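OLD nuclease (Thermus scotoductus, PDB 6P74) degrades linear and supercoiled double-stranded DNA from 5' to 3' and nicks circular DNA, using divalent metal ions, and also hydrolyses ATP. Local coordinates at residues 56-59 against 63-66; 88-93 against 127-132; 424-429 against 465-470; 483-488 against 493-498. All coordinates share one frame; numbering follows the deposited sequence.

Contact 1 of 4, residues 56-59 against 63-66; sequences RIPQ and NFDT
Ile57 touches Thr66 lightly, through its CG2 methyl at the CG2 methyl of Thr66. The rest of its side chain leads away from residues 63-66. Pro58, which follows a cis peptide bond, makes a closer contact. Pro58 CB lies 3.6 Å from Thr66 CG2 and 3.8 Å from Phe64 CB. Thr66 CG2 is anti to its own carbonyl carbon and faces the proline, while Thr66 OG1 hydrogen-bonds Asp65 O. Pro58 O receives a nearly straight CA-H...O contact from Phe64, with Phe64 CA to Pro58 O at 3.6 Å and 163° at the hydrogen. Gln59 comes next and lies over one face of the Phe64 ring. Gln59 CA is 3.8 Å from the centroid of the Phe64 ring, a CH-pi contact, and its backbone N stands above the ring centre. Gln59 CG reaches Phe64 CZ at 4.0 Å. The Gln59 amide plane is turned 55° from the ring. Pro58 and Gln59 also pack on Asn30 and Gly31 of the second subunit, respectively, and Phe64 packs on that same Gly31. No conventional hydrogen bond joins the two segments. The loop is therefore closed by van der Waals, CH-pi and CH...O contacts, next to the loop of the second subunit that probably binds ATP.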
loop_
_atom_site.group_PDB
_atom_site.type_symbol
_atom_site.label_atom_id
_atom_site.label_comp_id
_atom_site.label_asym_id
_atom_site.label_seq_id
_atom_site.Cartn_x
_atom_site.Cartn_y
_atom_site.Cartn_z
ATOM N N ARG A 56 -0.828 -0.844 10.109
ATOM C CA ARG A 56 -2.080 -1.547 9.872
ATOM C C ARG A 56 -2.114 -2.773 10.787
ATOM O O ARG A 56 -1.187 -3.595 10.770
ATOM C CB ARG A 56 -2.212 -1.939 8.393
ATOM C CG ARG A 56 -2.020 -0.773 7.414
ATOM C CD ARG A 56 -2.318 -1.165 5.962
ATOM N NE ARG A 56 -3.550 -0.539 5.466
ATOM C CZ ARG A 56 -3.988 -0.610 4.207
ATOM N NH1 ARG A 56 -3.295 -1.281 3.290
ATOM N NH2 ARG A 56 -5.123 -0.003 3.860
ATOM N N ILE A 57 -3.152 -2.873 11.607
ATOM C CA ILE A 57 -3.335 -3.981 12.541
ATOM C C ILE A 57 -4.558 -4.770 12.089
ATOM O O ILE A 57 -5.675 -4.236 12.125
ATOM C CB ILE A 57 -3.507 -3.499 13.990
ATOM C CG1 ILE A 57 -2.252 -2.782 14.476
ATOM C CG2 ILE A 57 -3.829 -4.663 14.908
ATOM C CD1 ILE A 57 -2.120 -1.380 13.950
ATOM N N PRO A 58 -4.411 -6.051 11.703
ATOM C CA PRO A 58 -3.182 -6.839 11.855
ATOM C C PRO A 58 -2.288 -6.953 10.617
ATOM O O PRO A 58 -1.259 -7.633 10.697
ATOM C CB PRO A 58 -3.723 -8.221 12.228
ATOM C CG PRO A 58 -5.155 -8.263 11.626
ATOM C CD PRO A 58 -5.513 -6.871 11.168
ATOM N N GLN A 59 -2.663 -6.301 9.513
ATOM C CA GLN A 59 -1.968 -6.418 8.228
ATOM C C GLN A 59 -0.440 -6.406 8.331
ATOM O O GLN A 59 0.244 -7.079 7.554
ATOM C CB GLN A 59 -2.416 -5.288 7.289
ATOM C CG GLN A 59 -3.829 -5.435 6.700
ATOM C CD GLN A 59 -4.881 -4.563 7.401
ATOM O OE1 GLN A 59 -4.888 -4.434 8.630
ATOM N NE2 GLN A 59 -5.772 -3.960 6.615
ATOM N N ASN A 63 2.025 -13.104 9.584
ATOM C CA ASN A 63 0.859 -14.001 9.615
ATOM C C ASN A 63 -0.387 -13.316 10.187
ATOM O O ASN A 63 -1.340 -13.996 10.602
ATOM C CB ASN A 63 1.148 -15.281 10.413
ATOM C CG ASN A 63 2.537 -15.835 10.161
ATOM O OD1 ASN A 63 2.970 -15.973 9.015
ATOM N ND2 ASN A 63 3.248 -16.154 11.242
ATOM N N PHE A 64 -0.406 -11.978 10.199
ATOM C CA PHE A 64 -1.444 -11.212 10.896
ATOM C C PHE A 64 -1.556 -11.666 12.354
ATOM O O PHE A 64 -2.647 -11.737 12.923
ATOM C CB PHE A 64 -2.808 -11.321 10.189
ATOM C CG PHE A 64 -2.894 -10.619 8.834
ATOM C CD1 PHE A 64 -1.765 -10.113 8.197
ATOM C CD2 PHE A 64 -4.131 -10.469 8.203
ATOM C CE1 PHE A 64 -1.870 -9.478 6.956
ATOM C CE2 PHE A 64 -4.241 -9.836 6.968
ATOM C CZ PHE A 64 -3.109 -9.340 6.344
ATOM N N ASP A 65 -0.410 -11.976 12.966
ATOM C CA ASP A 65 -0.362 -12.633 14.272
ATOM C C ASP A 65 -0.851 -11.741 15.414
ATOM O O ASP A 65 -1.910 -11.999 15.999
ATOM C CB ASP A 65 1.061 -13.113 14.561
ATOM C CG ASP A 65 1.099 -14.281 15.523
ATOM O OD1 ASP A 65 0.488 -14.180 16.602
ATOM O OD2 ASP A 65 1.731 -15.306 15.192
ATOM N N THR A 66 -0.081 -10.706 15.750
ATOM C CA THR A 66 -0.298 -9.715 16.806
ATOM C C THR A 66 0.003 -10.256 18.210
ATOM O O THR A 66 0.043 -9.466 19.151
ATOM C CB THR A 66 -1.712 -9.086 16.812
ATOM O OG1 THR A 66 -2.668 -9.966 17.429
ATOM C CG2 THR A 66 -2.151 -8.703 15.402
#

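Contact 2 of 4, residues 88-93 against 127-132; sequences TAFRLT and TDMRNH
Phe90 and Met129 carry most of this buried contact, which is mostly apolar. The far end of the Phe90 ring meets the start of the methionine chain. Met129 CG is 3.7 Å from Phe90 CE1 and equally near Phe90 CZ. The first torsion of Met129 puts CG there, anti to the backbone N (chi1 -177°). The sulfur also takes part. Met129 SD sits 5.3 Å from the centroid of the Phe90 ring, 69° off the ring normal, in an oblique Met-aromatic contact. A polar backbone atom meets the ring as well: Met129 O lies at the ring edge, near its plane, 3.4 Å from Phe90 CZ. Arg130 adds its backbone and the root of its side chain. Arg130 CA is 3.9 Å from Phe90 CE2, and Arg130 CG lies a little farther from the same atom. The guanidinium leads away, and Arg130 NE is hydrogen-bonded to Val44 O. No hydrogen bond crosses between the segments. Phe90 also meets Phe76 edge-to-face and packs on Leu105, so neighbouring strands share its surroundings. The arrangement is a short helix, 127-132, packed on strand 85-97 of the antiparallel sheet in the N-terminal ATPase region.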
loop_
_atom_site.group_PDB
_atom_site.type_symbol
_atom_site.label_atom_id
_atom_site.label_comp_id
_atom_site.label_asym_id
_atom_site.label_seq_id
_atom_site.Cartn_x
_atom_site.Cartn_y
_atom_site.Cartn_z
ATOM N N THR A 88 22.747 6.299 19.127
ATOM C CA THR A 88 23.248 5.742 17.873
ATOM C C THR A 88 22.212 4.888 17.146
ATOM O O THR A 88 22.552 4.241 16.147
ATOM C CB THR A 88 24.523 4.921 18.125
ATOM O OG1 THR A 88 24.185 3.668 18.731
ATOM C CG2 THR A 88 25.472 5.679 19.057
ATOM N N ALA A 89 20.962 4.868 17.608
ATOM C CA ALA A 89 19.953 4.043 16.957
ATOM C C ALA A 89 18.590 4.354 17.550
ATOM O O ALA A 89 18.483 4.848 18.671
ATOM C CB ALA A 89 20.257 2.547 17.100
ATOM N N PHE A 90 17.555 4.060 16.771
ATOM C CA PHE A 90 16.169 4.139 17.194
ATOM C C PHE A 90 15.544 2.760 17.066
ATOM O O PHE A 90 15.858 2.024 16.126
ATOM C CB PHE A 90 15.389 5.127 16.340
ATOM C CG PHE A 90 15.968 6.496 16.312
ATOM C CD1 PHE A 90 16.582 7.030 17.441
ATOM C CD2 PHE A 90 15.862 7.275 15.176
ATOM C CE1 PHE A 90 17.100 8.313 17.429
ATOM C CE2 PHE A 90 16.374 8.571 15.151
ATOM C CZ PHE A 90 16.999 9.085 16.269
ATOM N N ARG A 91 14.667 2.403 18.009
ATOM C CA ARG A 91 13.954 1.128 17.968
ATOM C C ARG A 91 12.458 1.392 18.028
ATOM O O ARG A 91 11.959 1.914 19.029
ATOM C CB ARG A 91 14.356 0.187 19.104
ATOM C CG ARG A 91 13.672 -1.159 18.960
ATOM C CD ARG A 91 13.572 -1.927 20.248
ATOM N NE ARG A 91 14.875 -2.375 20.719
ATOM C CZ ARG A 91 15.342 -2.141 21.941
ATOM N NH1 ARG A 91 14.601 -1.473 22.821
ATOM N NH2 ARG A 91 16.543 -2.589 22.291
ATOM N N LEU A 92 11.750 1.019 16.958
ATOM C CA LEU A 92 10.310 1.213 16.862
ATOM C C LEU A 92 9.637 -0.120 17.151
ATOM O O LEU A 92 9.909 -1.118 16.474
ATOM C CB LEU A 92 9.906 1.741 15.484
ATOM C CG LEU A 92 8.410 2.022 15.267
ATOM C CD1 LEU A 92 7.930 3.101 16.196
ATOM C CD2 LEU A 92 8.124 2.418 13.819
ATOM N N THR A 93 8.784 -0.142 18.168
ATOM C CA THR A 93 8.078 -1.350 18.555
ATOM C C THR A 93 6.584 -1.118 18.402
ATOM O O THR A 93 6.079 -0.040 18.723
ATOM C CB THR A 93 8.395 -1.762 20.003
ATOM O OG1 THR A 93 9.814 -1.854 20.190
ATOM C CG2 THR A 93 7.770 -3.108 20.313
ATOM N N THR A 127 11.915 15.476 18.704
ATOM C CA THR A 127 11.825 15.938 17.320
ATOM C C THR A 127 13.206 16.128 16.704
ATOM O O THR A 127 13.525 15.542 15.662
ATOM C CB THR A 127 11.031 17.248 17.268
ATOM O OG1 THR A 127 9.664 16.999 17.619
ATOM C CG2 THR A 127 11.096 17.868 15.878
ATOM N N ASP A 128 14.031 16.974 17.322
ATOM C CA ASP A 128 15.367 17.223 16.788
ATOM C C ASP A 128 16.134 15.922 16.625
ATOM O O ASP A 128 16.876 15.745 15.653
ATOM C CB ASP A 128 16.134 18.174 17.707
ATOM C CG ASP A 128 15.351 19.437 18.029
ATOM O OD1 ASP A 128 15.302 20.354 17.175
ATOM O OD2 ASP A 128 14.769 19.498 19.136
ATOM N N MET A 129 15.959 15.001 17.572
ATOM C CA MET A 129 16.690 13.750 17.545
ATOM C C MET A 129 16.268 12.901 16.355
ATOM O O MET A 129 17.114 12.374 15.632
ATOM C CB MET A 129 16.478 12.991 18.851
ATOM C CG MET A 129 17.283 11.678 18.935
ATOM S SD MET A 129 17.094 10.867 20.542
ATOM C CE MET A 129 18.189 11.860 21.516
ATOM N N ARG A 130 14.963 12.768 16.124
ATOM C CA ARG A 130 14.521 11.959 15.000
ATOM C C ARG A 130 14.828 12.637 13.666
ATOM O O ARG A 130 15.249 11.967 12.719
ATOM C CB ARG A 130 13.031 11.645 15.109
ATOM C CG ARG A 130 12.619 10.440 14.256
ATOM C CD ARG A 130 11.116 10.297 14.228
ATOM N NE ARG A 130 10.625 10.316 12.857
ATOM C CZ ARG A 130 10.253 11.416 12.218
ATOM N NH1 ARG A 130 10.306 12.589 12.833
ATOM N NH2 ARG A 130 9.826 11.345 10.973
ATOM N N ASN A 131 14.625 13.960 13.569
ATOM C CA ASN A 131 14.935 14.647 12.320
ATOM C C ASN A 131 16.415 14.566 11.983
ATOM O O ASN A 131 16.786 14.675 10.807
ATOM C CB ASN A 131 14.503 16.102 12.378
ATOM C CG ASN A 131 12.994 16.262 12.494
ATOM O OD1 ASN A 131 12.235 15.303 12.323
ATOM N ND2 ASN A 131 12.551 17.486 12.798
ATOM N N HIS A 132 17.264 14.378 12.991
ATOM C CA HIS A 132 18.674 14.095 12.760
ATOM C C HIS A 132 18.855 13.106 11.616
ATOM O O HIS A 132 19.665 13.327 10.710
ATOM C CB HIS A 132 19.294 13.542 14.047
ATOM C CG HIS A 132 20.703 13.065 13.903
ATOM N ND1 HIS A 132 21.733 13.892 13.507
ATOM C CD2 HIS A 132 21.260 11.849 14.127
ATOM C CE1 HIS A 132 22.863 13.201 13.481
ATOM N NE2 HIS A 132 22.606 11.961 13.865
#

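Contact 3 of 4, residues 424-429 against 465-470; sequences IPFVVV and ACAGAE
The contact belongs to the Toprim domain, where the end of helix 443-467 packs against strand 426-431 of the parallel sheet. Phe426, Val428 and Ala467 make it, and all three are buried. The Ala467 methyl points at the strand and meets the edge of the Phe426 ring, lying in the ring plane. Ala467 CB is 3.7 Å from Phe426 CE2, and Phe426 CZ is 4.0 Å from Ala467 CA. The first torsion of Phe426 (chi1 65°) sets CG over its own backbone and swings the ring so that its CE2 and CZ edge approaches Ala467. Val428 brings its CG2 branch to the same methyl, with Val428 CG2 at 4.2 Å from Ala467 CB. The small alanine is thus touched by an aromatic edge and a branched aliphatic chain from one strand. Parallel strands flanked by helices are characteristic of the Toprim fold, and strand 426-431 lies between 372-376 and 472-475. Asp431 at its end binds the samarium ion seen here, and the side chain of Val428 is about 7 Å from that of Glu377, a probable metal ligand. Gly468, just after the helix, takes positive phi, and the chain then turns toward strand 472-475. Val472 of that strand packs on both Val428 and Ala467. Helix 409-422 covers Phe426 and Val428 through Val416, which also meets Cys466.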
loop_
_atom_site.group_PDB
_atom_site.type_symbol
_atom_site.label_atom_id
_atom_site.label_comp_id
_atom_site.label_asym_id
_atom_site.label_seq_id
_atom_site.Cartn_x
_atom_site.Cartn_y
_atom_site.Cartn_z
ATOM N N ILE A 424 24.055 -17.441 -4.637
ATOM C CA ILE A 424 23.513 -17.710 -5.966
ATOM C C ILE A 424 24.093 -19.042 -6.434
ATOM O O ILE A 424 25.321 -19.201 -6.421
ATOM C CB ILE A 424 23.853 -16.580 -6.944
ATOM C CG1 ILE A 424 23.386 -15.244 -6.376
ATOM C CG2 ILE A 424 23.209 -16.819 -8.281
ATOM C CD1 ILE A 424 24.171 -14.054 -6.905
ATOM N N PRO A 425 23.270 -20.023 -6.794
ATOM C CA PRO A 425 23.817 -21.273 -7.331
ATOM C C PRO A 425 24.463 -21.017 -8.679
ATOM O O PRO A 425 23.982 -20.198 -9.467
ATOM C CB PRO A 425 22.588 -22.185 -7.463
ATOM C CG PRO A 425 21.530 -21.525 -6.669
ATOM C CD PRO A 425 21.806 -20.060 -6.725
ATOM N N PHE A 426 25.558 -21.726 -8.948
ATOM C CA PHE A 426 26.289 -21.487 -10.183
ATOM C C PHE A 426 27.047 -22.745 -10.590
ATOM O O PHE A 426 27.329 -23.618 -9.770
ATOM C CB PHE A 426 27.261 -20.309 -10.037
ATOM C CG PHE A 426 28.363 -20.565 -9.048
ATOM C CD1 PHE A 426 28.174 -20.303 -7.707
ATOM C CD2 PHE A 426 29.568 -21.117 -9.459
ATOM C CE1 PHE A 426 29.176 -20.571 -6.785
ATOM C CE2 PHE A 426 30.574 -21.379 -8.559
ATOM C CZ PHE A 426 30.380 -21.099 -7.210
ATOM N N VAL A 427 27.372 -22.825 -11.881
ATOM C CA VAL A 427 28.336 -23.788 -12.403
ATOM C C VAL A 427 29.401 -23.011 -13.189
ATOM O O VAL A 427 29.098 -22.026 -13.874
ATOM C CB VAL A 427 27.630 -24.856 -13.271
ATOM C CG1 VAL A 427 28.636 -25.775 -13.966
ATOM C CG2 VAL A 427 26.641 -25.679 -12.430
ATOM N N VAL A 428 30.654 -23.430 -13.061
ATOM C CA VAL A 428 31.758 -22.885 -13.842
ATOM C C VAL A 428 32.165 -23.896 -14.923
ATOM O O VAL A 428 32.345 -25.090 -14.637
ATOM C CB VAL A 428 32.968 -22.560 -12.952
ATOM C CG1 VAL A 428 34.045 -21.933 -13.794
ATOM C CG2 VAL A 428 32.583 -21.649 -11.787
ATOM N N VAL A 429 32.367 -23.417 -16.151
ATOM C CA VAL A 429 33.105 -24.172 -17.168
ATOM C C VAL A 429 34.225 -23.284 -17.674
ATOM O O VAL A 429 33.988 -22.121 -18.014
ATOM C CB VAL A 429 32.244 -24.618 -18.368
ATOM C CG1 VAL A 429 32.794 -25.908 -18.959
ATOM C CG2 VAL A 429 30.789 -24.726 -18.009
ATOM N N ALA A 465 39.536 -23.570 -5.908
ATOM C CA ALA A 465 39.498 -23.247 -4.488
ATOM C C ALA A 465 38.275 -22.404 -4.141
ATOM O O ALA A 465 37.618 -22.651 -3.125
ATOM C CB ALA A 465 40.782 -22.516 -4.079
ATOM N N CYS A 466 37.938 -21.410 -4.961
ATOM C CA CYS A 466 36.791 -20.613 -4.548
ATOM C C CYS A 466 35.473 -21.285 -4.928
ATOM O O CYS A 466 34.534 -21.275 -4.129
ATOM C CB CYS A 466 36.875 -19.198 -5.105
ATOM S SG CYS A 466 37.189 -19.062 -6.898
ATOM N N ALA A 467 35.380 -21.905 -6.109
ATOM C CA ALA A 467 34.094 -22.477 -6.502
ATOM C C ALA A 467 33.797 -23.796 -5.800
ATOM O O ALA A 467 32.624 -24.105 -5.547
ATOM C CB ALA A 467 34.037 -22.660 -8.023
ATOM N N GLY A 468 34.820 -24.572 -5.444
ATOM C CA GLY A 468 34.612 -25.965 -5.078
ATOM C C GLY A 468 34.770 -26.754 -6.378
ATOM O O GLY A 468 34.512 -26.217 -7.472
ATOM N N ALA A 469 35.187 -28.025 -6.275
ATOM C CA ALA A 469 35.529 -28.784 -7.467
ATOM C C ALA A 469 34.217 -29.310 -8.018
ATOM O O ALA A 469 34.079 -29.453 -9.236
ATOM C CB ALA A 469 36.492 -29.939 -7.185
ATOM N N GLU A 470 33.242 -29.587 -7.146
ATOM C CA GLU A 470 31.973 -30.140 -7.583
ATOM C C GLU A 470 31.174 -29.177 -8.445
ATOM O O GLU A 470 30.187 -29.598 -9.061
ATOM C CB GLU A 470 31.151 -30.589 -6.363
ATOM C CG GLU A 470 30.484 -29.476 -5.563
ATOM C CD GLU A 470 31.443 -28.690 -4.678
ATOM O OE1 GLU A 470 32.623 -29.075 -4.546
ATOM O OE2 GLU A 470 31.000 -27.664 -4.110
#

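Contact 4 of 4, residues 483-488 against 493-498; sequences LGIGRN and PYRIAE
Loop 483-488 runs past the first turns of helix 493-501, with Ile485 and Ile496 the nearest pair at 7.7 Å between CA atoms. Gly484 closes the preceding helix in a Schellman motif with positive phi, and the chain then leads into Ile485. The CD1 methyl of Ile485 does most of the touching. Ile485 CD1 lies 3.7 Å from Arg495 CG and equally far from Ile496 CG1. Both chi angles of Ile485 are extended (chi1 -158°), which carries CD1 out to the helix. The Ile485 and Arg495 chains run alongside each other, pointing opposite ways, and Ile485 CG1 is 3.9 Å from Arg495 CG. Only the aliphatic part of the arginine is used here. Leu483 adds a looser contact, with Leu483 CD1 4.4 Å from Ile496 CG2. The same loop carries Arg487, inferred to stabilise the transition state or protonate the leaving group. Arg487 NH1 is salt-bridged to Glu480, a ligand of the samarium ion. Leu483 and Ile485 also reach Ile499 further along helix 493-501. The contact thus joins the end of helix 479-483 and the loop after it to helix 493-501, whose Ile496 also packs on Val383 and Ala384 of helix 379-391.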
loop_
_atom_site.group_PDB
_atom_site.type_symbol
_atom_site.label_atom_id
_atom_site.label_comp_id
_atom_site.label_asym_id
_atom_site.label_seq_id
_atom_site.Cartn_x
_atom_site.Cartn_y
_atom_site.Cartn_z
ATOM N N LEU A 483 36.213 -28.574 -30.250
ATOM C CA LEU A 483 35.384 -28.332 -31.422
ATOM C C LEU A 483 36.124 -28.524 -32.742
ATOM O O LEU A 483 35.468 -28.576 -33.785
ATOM C CB LEU A 483 34.786 -26.914 -31.399
ATOM C CG LEU A 483 33.742 -26.627 -30.313
ATOM C CD1 LEU A 483 33.349 -25.148 -30.350
ATOM C CD2 LEU A 483 32.514 -27.548 -30.389
ATOM N N GLY A 484 37.456 -28.625 -32.722
ATOM C CA GLY A 484 38.248 -28.641 -33.940
ATOM C C GLY A 484 38.252 -27.335 -34.696
ATOM O O GLY A 484 38.651 -27.296 -35.864
ATOM N N ILE A 485 37.845 -26.273 -34.063
ATOM C CA ILE A 485 37.580 -25.004 -34.721
ATOM C C ILE A 485 38.871 -24.196 -34.756
ATOM O O ILE A 485 39.673 -24.227 -33.810
ATOM C CB ILE A 485 36.444 -24.269 -33.978
ATOM C CG1 ILE A 485 35.744 -23.244 -34.869
ATOM C CG2 ILE A 485 36.964 -23.614 -32.716
ATOM C CD1 ILE A 485 34.447 -22.747 -34.248
ATOM N N GLY A 486 39.091 -23.482 -35.858
ATOM C CA GLY A 486 40.297 -22.689 -35.993
ATOM C C GLY A 486 40.410 -21.546 -35.003
ATOM O O GLY A 486 39.510 -21.314 -34.183
ATOM N N ARG A 487 41.532 -20.824 -35.064
ATOM C CA ARG A 487 41.675 -19.628 -34.242
ATOM C C ARG A 487 40.848 -18.485 -34.817
ATOM O O ARG A 487 40.149 -17.780 -34.077
ATOM C CB ARG A 487 43.155 -19.247 -34.132
ATOM C CG ARG A 487 43.487 -18.182 -33.090
ATOM C CD ARG A 487 43.433 -18.711 -31.659
ATOM N NE ARG A 487 42.101 -18.598 -31.063
ATOM C CZ ARG A 487 41.861 -18.559 -29.751
ATOM N NH1 ARG A 487 40.615 -18.455 -29.304
ATOM N NH2 ARG A 487 42.861 -18.613 -28.878
ATOM N N ASN A 488 40.903 -18.300 -36.141
ATOM C CA ASN A 488 40.046 -17.337 -36.820
ATOM C C ASN A 488 38.600 -17.426 -36.342
ATOM O O ASN A 488 38.020 -16.441 -35.866
ATOM C CB ASN A 488 40.107 -17.570 -38.336
ATOM C CG ASN A 488 38.838 -17.111 -39.055
ATOM O OD1 ASN A 488 37.842 -17.836 -39.116
ATOM N ND2 ASN A 488 38.874 -15.900 -39.603
ATOM N N PRO A 493 29.660 -17.141 -34.512
ATOM C CA PRO A 493 28.544 -17.988 -34.056
ATOM C C PRO A 493 28.113 -19.039 -35.063
ATOM O O PRO A 493 27.894 -20.190 -34.661
ATOM C CB PRO A 493 27.428 -16.968 -33.769
ATOM C CG PRO A 493 28.152 -15.694 -33.465
ATOM C CD PRO A 493 29.368 -15.702 -34.353
ATOM N N TYR A 494 27.988 -18.690 -36.356
ATOM C CA TYR A 494 27.535 -19.663 -37.346
ATOM C C TYR A 494 28.492 -20.841 -37.456
ATOM O O TYR A 494 28.060 -21.980 -37.666
ATOM C CB TYR A 494 27.351 -18.997 -38.708
ATOM C CG TYR A 494 26.150 -18.077 -38.763
ATOM C CD1 TYR A 494 25.025 -18.309 -37.963
ATOM C CD2 TYR A 494 26.140 -16.963 -39.610
ATOM C CE1 TYR A 494 23.921 -17.457 -38.015
ATOM C CE2 TYR A 494 25.044 -16.109 -39.669
ATOM C CZ TYR A 494 23.941 -16.358 -38.874
ATOM O OH TYR A 494 22.866 -15.498 -38.947
ATOM N N ARG A 495 29.797 -20.592 -37.324
ATOM C CA ARG A 495 30.762 -21.688 -37.324
ATOM C C ARG A 495 30.610 -22.565 -36.084
ATOM O O ARG A 495 30.617 -23.800 -36.173
ATOM C CB ARG A 495 32.182 -21.131 -37.427
ATOM C CG ARG A 495 33.233 -22.204 -37.652
ATOM C CD ARG A 495 32.799 -23.127 -38.799
ATOM N NE ARG A 495 33.481 -24.424 -38.783
ATOM C CZ ARG A 495 33.095 -25.483 -39.494
ATOM N NH1 ARG A 495 32.025 -25.403 -40.279
ATOM N NH2 ARG A 495 33.773 -26.626 -39.420
ATOM N N ILE A 496 30.477 -21.952 -34.911
ATOM C CA ILE A 496 30.293 -22.744 -33.703
ATOM C C ILE A 496 29.015 -23.557 -33.801
ATOM O O ILE A 496 28.983 -24.740 -33.446
ATOM C CB ILE A 496 30.281 -21.839 -32.462
ATOM C CG1 ILE A 496 31.674 -21.259 -32.226
ATOM C CG2 ILE A 496 29.799 -22.632 -31.247
ATOM C CD1 ILE A 496 31.693 -20.017 -31.355
ATOM N N ALA A 497 27.939 -22.932 -34.273
ATOM C CA ALA A 497 26.652 -23.610 -34.308
ATOM C C ALA A 497 26.694 -24.819 -35.230
ATOM O O ALA A 497 26.178 -25.888 -34.883
ATOM C CB ALA A 497 25.552 -22.642 -34.753
ATOM N N GLU A 498 27.291 -24.681 -36.414
ATOM C CA GLU A 498 27.232 -25.814 -37.317
ATOM C C GLU A 498 28.107 -26.962 -36.831
ATOM O O GLU A 498 27.736 -28.131 -37.003
ATOM C CB GLU A 498 27.565 -25.402 -38.754
ATOM C CG GLU A 498 28.895 -24.754 -39.042
ATOM C CD GLU A 498 28.949 -24.243 -40.492
ATOM O OE1 GLU A 498 27.996 -23.538 -40.909
ATOM O OE2 GLU A 498 29.921 -24.564 -41.223
#

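Overall arrangement
The four contacts follow one another along the chain, and none nests in or crosses another. Contact 1 closes a tight loop between helix 34-45 and strand 70-76, at the subunit interface. Contact 2 closes a longer loop that includes strand 100-109 and brings helix 127-132 onto strand 85-97. Both lie in the N-terminal ATPase region, with centres about 24 Å apart. The chain then passes through the dimerization region and the rest of the ATPase domain to the Toprim domain. There contact 3 joins strand 426-431 to the end of helix 443-467, and contact 4 closes a short loop onto helix 493-501. Contacts 2 and 4 are about 63 Å apart between centres, on opposite sides of the chain's centre.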